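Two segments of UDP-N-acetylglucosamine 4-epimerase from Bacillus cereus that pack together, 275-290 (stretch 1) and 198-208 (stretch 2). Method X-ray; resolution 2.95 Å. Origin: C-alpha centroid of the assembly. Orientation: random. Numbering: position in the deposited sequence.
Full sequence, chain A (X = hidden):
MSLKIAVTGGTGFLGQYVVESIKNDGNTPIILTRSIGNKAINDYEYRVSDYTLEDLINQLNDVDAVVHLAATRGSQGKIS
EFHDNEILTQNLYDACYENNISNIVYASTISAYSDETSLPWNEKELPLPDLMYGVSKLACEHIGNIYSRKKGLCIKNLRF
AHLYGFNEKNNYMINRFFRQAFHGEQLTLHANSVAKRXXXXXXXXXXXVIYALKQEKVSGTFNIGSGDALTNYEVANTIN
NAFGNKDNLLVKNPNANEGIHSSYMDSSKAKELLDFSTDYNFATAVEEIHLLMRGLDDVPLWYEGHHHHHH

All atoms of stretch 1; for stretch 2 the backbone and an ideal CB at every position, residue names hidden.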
# COMPACT_ATOMS: atom_id res chain seq x y z
N ASP A 275 2.65 25.30 -7.09
CA ASP A 275 2.18 26.66 -6.84
C ASP A 275 0.70 26.60 -6.44
O ASP A 275 -0.12 27.33 -6.97
CB ASP A 275 2.34 27.57 -8.08
CG ASP A 275 3.75 27.51 -8.71
OD1 ASP A 275 4.75 27.86 -8.02
OD2 ASP A 275 3.86 27.14 -9.91
N PHE A 276 0.37 25.70 -5.51
CA PHE A 276 -1.03 25.46 -5.16
C PHE A 276 -1.44 25.92 -3.76
O PHE A 276 -0.75 25.64 -2.77
CB PHE A 276 -1.42 23.99 -5.34
CG PHE A 276 -2.74 23.64 -4.69
CD1 PHE A 276 -3.94 23.99 -5.31
CD2 PHE A 276 -2.78 23.02 -3.45
CE1 PHE A 276 -5.15 23.69 -4.70
CE2 PHE A 276 -3.99 22.72 -2.85
CZ PHE A 276 -5.18 23.06 -3.48
N SER A 277 -2.57 26.60 -3.67
CA SER A 277 -3.12 26.92 -2.37
C SER A 277 -4.64 26.91 -2.50
O SER A 277 -5.17 27.11 -3.59
CB SER A 277 -2.61 28.27 -1.89
OG SER A 277 -2.97 29.31 -2.79
N THR A 278 -5.34 26.66 -1.40
CA THR A 278 -6.79 26.56 -1.42
C THR A 278 -7.45 27.93 -1.53
O THR A 278 -7.00 28.89 -0.90
CB THR A 278 -7.31 25.93 -0.12
OG1 THR A 278 -6.72 26.60 1.01
CG2 THR A 278 -6.99 24.45 -0.08
N ASP A 279 -8.51 28.01 -2.32
CA ASP A 279 -9.34 29.20 -2.35
C ASP A 279 -10.11 29.34 -1.03
O ASP A 279 -10.21 30.43 -0.47
CB ASP A 279 -10.32 29.18 -3.53
CG ASP A 279 -9.64 29.39 -4.89
OD1 ASP A 279 -8.44 29.74 -4.93
OD2 ASP A 279 -10.32 29.20 -5.92
N TYR A 280 -10.64 28.22 -0.53
CA TYR A 280 -11.56 28.25 0.62
C TYR A 280 -10.94 27.78 1.93
O TYR A 280 -9.86 27.18 1.95
CB TYR A 280 -12.82 27.41 0.34
CG TYR A 280 -13.61 27.85 -0.87
CD1 TYR A 280 -13.11 27.65 -2.16
CD2 TYR A 280 -14.85 28.45 -0.74
CE1 TYR A 280 -13.84 28.05 -3.29
CE2 TYR A 280 -15.59 28.85 -1.86
CZ TYR A 280 -15.07 28.65 -3.13
OH TYR A 280 -15.79 29.04 -4.23
N ASN A 281 -11.62 28.09 3.03
CA ASN A 281 -11.34 27.50 4.33
C ASN A 281 -12.68 26.98 4.83
O ASN A 281 -13.72 27.32 4.25
CB ASN A 281 -10.72 28.51 5.29
CG ASN A 281 -11.67 29.66 5.64
OD1 ASN A 281 -12.82 29.68 5.22
ND2 ASN A 281 -11.16 30.62 6.40
N PHE A 282 -12.69 26.15 5.87
CA PHE A 282 -13.93 25.43 6.19
C PHE A 282 -15.17 26.32 6.24
O PHE A 282 -16.20 25.96 5.66
CB PHE A 282 -13.81 24.60 7.47
CG PHE A 282 -14.91 23.58 7.61
CD1 PHE A 282 -15.90 23.74 8.56
CD2 PHE A 282 -14.96 22.48 6.77
CE1 PHE A 282 -16.92 22.80 8.68
CE2 PHE A 282 -15.98 21.53 6.89
CZ PHE A 282 -16.96 21.70 7.84
N ALA A 283 -15.07 27.48 6.89
CA ALA A 283 -16.22 28.38 7.10
C ALA A 283 -16.69 29.04 5.81
O ALA A 283 -17.89 29.23 5.60
CB ALA A 283 -15.90 29.43 8.17
N THR A 284 -15.73 29.40 4.96
CA THR A 284 -16.02 30.01 3.67
C THR A 284 -16.69 29.01 2.74
O THR A 284 -17.63 29.34 2.03
CB THR A 284 -14.72 30.50 3.01
OG1 THR A 284 -14.36 31.78 3.55
CG2 THR A 284 -14.88 30.62 1.52
N ALA A 285 -16.20 27.77 2.78
CA ALA A 285 -16.70 26.69 1.95
C ALA A 285 -18.15 26.34 2.28
O ALA A 285 -18.98 26.13 1.40
CB ALA A 285 -15.82 25.47 2.13
N VAL A 286 -18.43 26.26 3.57
CA VAL A 286 -19.75 25.87 4.03
C VAL A 286 -20.74 27.03 3.87
O VAL A 286 -21.93 26.80 3.59
CB VAL A 286 -19.68 25.38 5.49
CG1 VAL A 286 -21.05 24.98 5.97
CG2 VAL A 286 -18.71 24.21 5.58
N GLU A 287 -20.26 28.26 4.05
CA GLU A 287 -21.06 29.45 3.75
C GLU A 287 -21.66 29.31 2.35
O GLU A 287 -22.80 29.69 2.11
CB GLU A 287 -20.22 30.74 3.82
CG GLU A 287 -20.09 31.42 5.20
CD GLU A 287 -19.25 32.73 5.17
OE1 GLU A 287 -19.25 33.44 4.13
OE2 GLU A 287 -18.58 33.04 6.19
N GLU A 288 -20.87 28.76 1.44
CA GLU A 288 -21.22 28.63 0.03
C GLU A 288 -22.09 27.40 -0.22
O GLU A 288 -23.08 27.46 -0.95
CB GLU A 288 -19.94 28.56 -0.82
CG GLU A 288 -20.17 28.39 -2.32
CD GLU A 288 -18.89 28.47 -3.13
OE1 GLU A 288 -18.30 29.57 -3.24
OE2 GLU A 288 -18.46 27.42 -3.68
N ILE A 289 -21.71 26.28 0.38
CA ILE A 289 -22.49 25.06 0.28
C ILE A 289 -23.90 25.33 0.76
O ILE A 289 -24.87 24.96 0.11
CB ILE A 289 -21.85 23.91 1.07
CG1 ILE A 289 -20.45 23.60 0.52
CG2 ILE A 289 -22.75 22.66 1.05
CD1 ILE A 289 -19.73 22.50 1.25
N HIS A 290 -24.02 26.01 1.90
CA HIS A 290 -25.32 26.41 2.40
C HIS A 290 -26.07 27.20 1.33
O HIS A 290 -27.17 26.81 0.91
CB HIS A 290 -25.17 27.25 3.67
CG HIS A 290 -26.42 27.97 4.06
ND1 HIS A 290 -27.58 27.32 4.44
CD2 HIS A 290 -26.70 29.30 4.15
CE1 HIS A 290 -28.51 28.20 4.73
NE2 HIS A 290 -28.00 29.41 4.56
N UNK A 198 -8.35 16.89 8.87
CA UNK A 198 -8.23 17.91 7.82
C UNK A 198 -9.30 17.75 6.75
O UNK A 198 -9.47 16.67 6.20
CB UNK A 198 -6.84 17.85 7.17
N UNK A 199 -10.02 18.83 6.46
CA UNK A 199 -11.12 18.80 5.50
C UNK A 199 -10.88 19.69 4.28
O UNK A 199 -10.80 20.91 4.40
CB UNK A 199 -12.42 19.23 6.19
N UNK A 200 -10.78 19.07 3.11
CA UNK A 200 -10.50 19.79 1.87
C UNK A 200 -11.75 19.91 1.03
O UNK A 200 -12.32 18.91 0.62
CB UNK A 200 -9.40 19.09 1.07
N UNK A 201 -12.17 21.14 0.76
CA UNK A 201 -13.35 21.39 -0.05
C UNK A 201 -13.16 20.79 -1.44
O UNK A 201 -12.09 20.92 -2.02
CB UNK A 201 -13.64 22.89 -0.14
N UNK A 202 -14.19 20.12 -1.94
CA UNK A 202 -14.12 19.49 -3.26
C UNK A 202 -13.68 20.48 -4.34
O UNK A 202 -12.92 20.13 -5.23
CB UNK A 202 -15.48 18.89 -3.63
N UNK A 203 -14.15 21.73 -4.25
CA UNK A 203 -13.82 22.75 -5.25
C UNK A 203 -12.31 23.03 -5.28
O UNK A 203 -11.73 23.21 -6.34
CB UNK A 203 -14.59 24.04 -4.96
N UNK A 204 -11.69 23.03 -4.10
CA UNK A 204 -10.25 23.19 -3.97
C UNK A 204 -9.46 21.95 -4.39
O UNK A 204 -8.29 22.04 -4.74
CB UNK A 204 -9.91 23.55 -2.52
N UNK A 205 -10.10 20.78 -4.33
CA UNK A 205 -9.46 19.55 -4.78
C UNK A 205 -9.44 19.50 -6.31
O UNK A 205 -8.44 19.09 -6.92
CB UNK A 205 -10.18 18.33 -4.21
N UNK A 206 -10.55 19.92 -6.91
CA UNK A 206 -10.61 20.05 -8.35
C UNK A 206 -9.62 21.11 -8.80
O UNK A 206 -9.09 21.04 -9.91
CB UNK A 206 -12.03 20.40 -8.81
N UNK A 207 -9.36 22.09 -7.94
CA UNK A 207 -8.38 23.14 -8.25
C UNK A 207 -6.98 22.56 -8.35
O UNK A 207 -6.26 22.83 -9.31
CB UNK A 207 -8.41 24.24 -7.19
N UNK A 208 -6.61 21.76 -7.36
CA UNK A 208 -5.29 21.14 -7.33
C UNK A 208 -5.08 20.18 -8.51
O UNK A 208 -3.96 20.01 -9.00
CB UNK A 208 -5.10 20.39 -6.01

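Position 198 lies in a strand, and no atom of stretch 1 comes within 5.5 Å of its ideal CB. Stretch 1 therefore hardly restricts the choice; the residue is E198, whose carboxylate is hydrogen-bonded elsewhere in the structure. At 199 the CA-to-CB bond turns toward stretch 1, and the ideal CB is 4.2 Å from F282 CD2. An apolar side chain, aliphatic or aromatic, would suit this neighbour. It is F199, its ring oblique to that of F282, with centroids 5.9 Å apart and planes at 53°. The alternation of the strand turns 200 away, so many residues could fit; L200 nevertheless brings its CD1 back to 3.9 Å from T278 CG2.

Position 201 again points toward stretch 1. Its ideal CB is 4.1 Å from A285 CB and 4.6 Å from Y280 CB, and the carboxylate of E288 lies farther along the helix. A small or medium apolar residue could use the near surface, but a long side chain ending in a donor could also reach the acid. Y201 does both. A285 CB sits over one face of its ring, 3.9 Å from the centroid, while I289 CD1 approaches Y201 CE1 at 3.8 Å. The ring edge is directed at the face of Y280, with planes at 80°, and the hydroxyl donates to the carboxylate (Y201 OH to E288 OE2, 3.0 Å).

Position 202 opens the helix and is out of reach of stretch 1, which leaves its identity open; it is A202. The ideal CB of 203 is 4.4 Å from Y280 CE1 and 5.3 Å from E288 OE2, so a long side chain, particularly a basic one, would be favoured. K203 packs its CE 3.4 Å from Y280 OH. Its NZ remains 4.1 Å from E288 OE2, beyond a salt bridge, but a water links K203 NZ to Y280 OH.

At 204 the ideal CB is 3.9 Å from T278 CG2 and 4.7 Å from D279 N. The amides of D279 and Y280 offer two donors, calling for a short acceptor such as Asp or Asn. D204 meets both: OD1 accepts from D279 N at 2.8 Å, and OD2 from Y280 N at 3.1 Å. A second water donates to D204 OD1 and D279 OD2, bridging two carboxylates.

Positions 205 and 206 lack neighbours in stretch 1 and are A205 and A206. At 207 the ideal CB is 4.1 Å from F276 CE1, with the S277 carbonyl and D279 carboxylate farther out, an arrangement suited to a long basic chain. K207 runs its CG past the edge of the F276 ring and donates from NZ to S277 O at 2.5 Å; its salt bridge from NZ to D279 OD1 is long, at 3.7 Å.

The ideal CB of 208 is 3.5 Å from F276 CE1, favouring a small residue. S208 lays CB over the F276 ring face, 3.7 Å from its centroid, and donates from OG to A205 O at 2.7 Å.

Stretch 2 (198-208) EFLYAKDAAKS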
# COMPACT_ATOMS: atom_id res chain seq x y z
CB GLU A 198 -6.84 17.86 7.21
CG GLU A 198 -6.47 19.04 6.33
CD GLU A 198 -5.01 18.97 5.92
OE1 GLU A 198 -4.34 18.00 6.34
OE2 GLU A 198 -4.53 19.87 5.17
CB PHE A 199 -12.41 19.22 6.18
CG PHE A 199 -12.89 18.27 7.22
CD1 PHE A 199 -12.46 18.39 8.53
CD2 PHE A 199 -13.78 17.26 6.90
CE1 PHE A 199 -12.90 17.52 9.50
CE2 PHE A 199 -14.23 16.38 7.86
CZ PHE A 199 -13.78 16.51 9.16
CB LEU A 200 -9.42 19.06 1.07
CG LEU A 200 -9.19 19.55 -0.36
CD1 LEU A 200 -8.54 20.92 -0.35
CD2 LEU A 200 -8.33 18.56 -1.10
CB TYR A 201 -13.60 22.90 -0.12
CG TYR A 201 -14.89 23.34 -0.79
CD1 TYR A 201 -15.98 22.50 -0.90
CD2 TYR A 201 -15.01 24.63 -1.29
CE1 TYR A 201 -17.15 22.92 -1.51
CE2 TYR A 201 -16.18 25.07 -1.90
CZ TYR A 201 -17.24 24.21 -2.01
OH TYR A 201 -18.39 24.65 -2.63
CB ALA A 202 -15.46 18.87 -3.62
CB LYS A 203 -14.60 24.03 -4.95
CG LYS A 203 -15.20 24.73 -6.13
CD LYS A 203 -16.68 24.97 -5.89
CE LYS A 203 -17.07 26.45 -6.07
NZ LYS A 203 -16.51 27.10 -7.30
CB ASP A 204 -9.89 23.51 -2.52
CG ASP A 204 -10.24 24.95 -2.13
OD1 ASP A 204 -10.18 25.85 -3.01
OD2 ASP A 204 -10.56 25.16 -0.94
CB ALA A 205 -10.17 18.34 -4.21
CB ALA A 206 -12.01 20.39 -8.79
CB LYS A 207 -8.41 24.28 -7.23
CG LYS A 207 -7.37 25.38 -7.48
CD LYS A 207 -7.61 26.57 -6.57
CE LYS A 207 -6.69 27.75 -6.87
NZ LYS A 207 -5.49 27.80 -5.99
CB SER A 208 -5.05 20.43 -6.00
OG SER A 208 -5.96 19.35 -5.83
O HOH W 1 -14.51 29.35 -7.19
O HOH W 2 -11.07 26.54 -5.43
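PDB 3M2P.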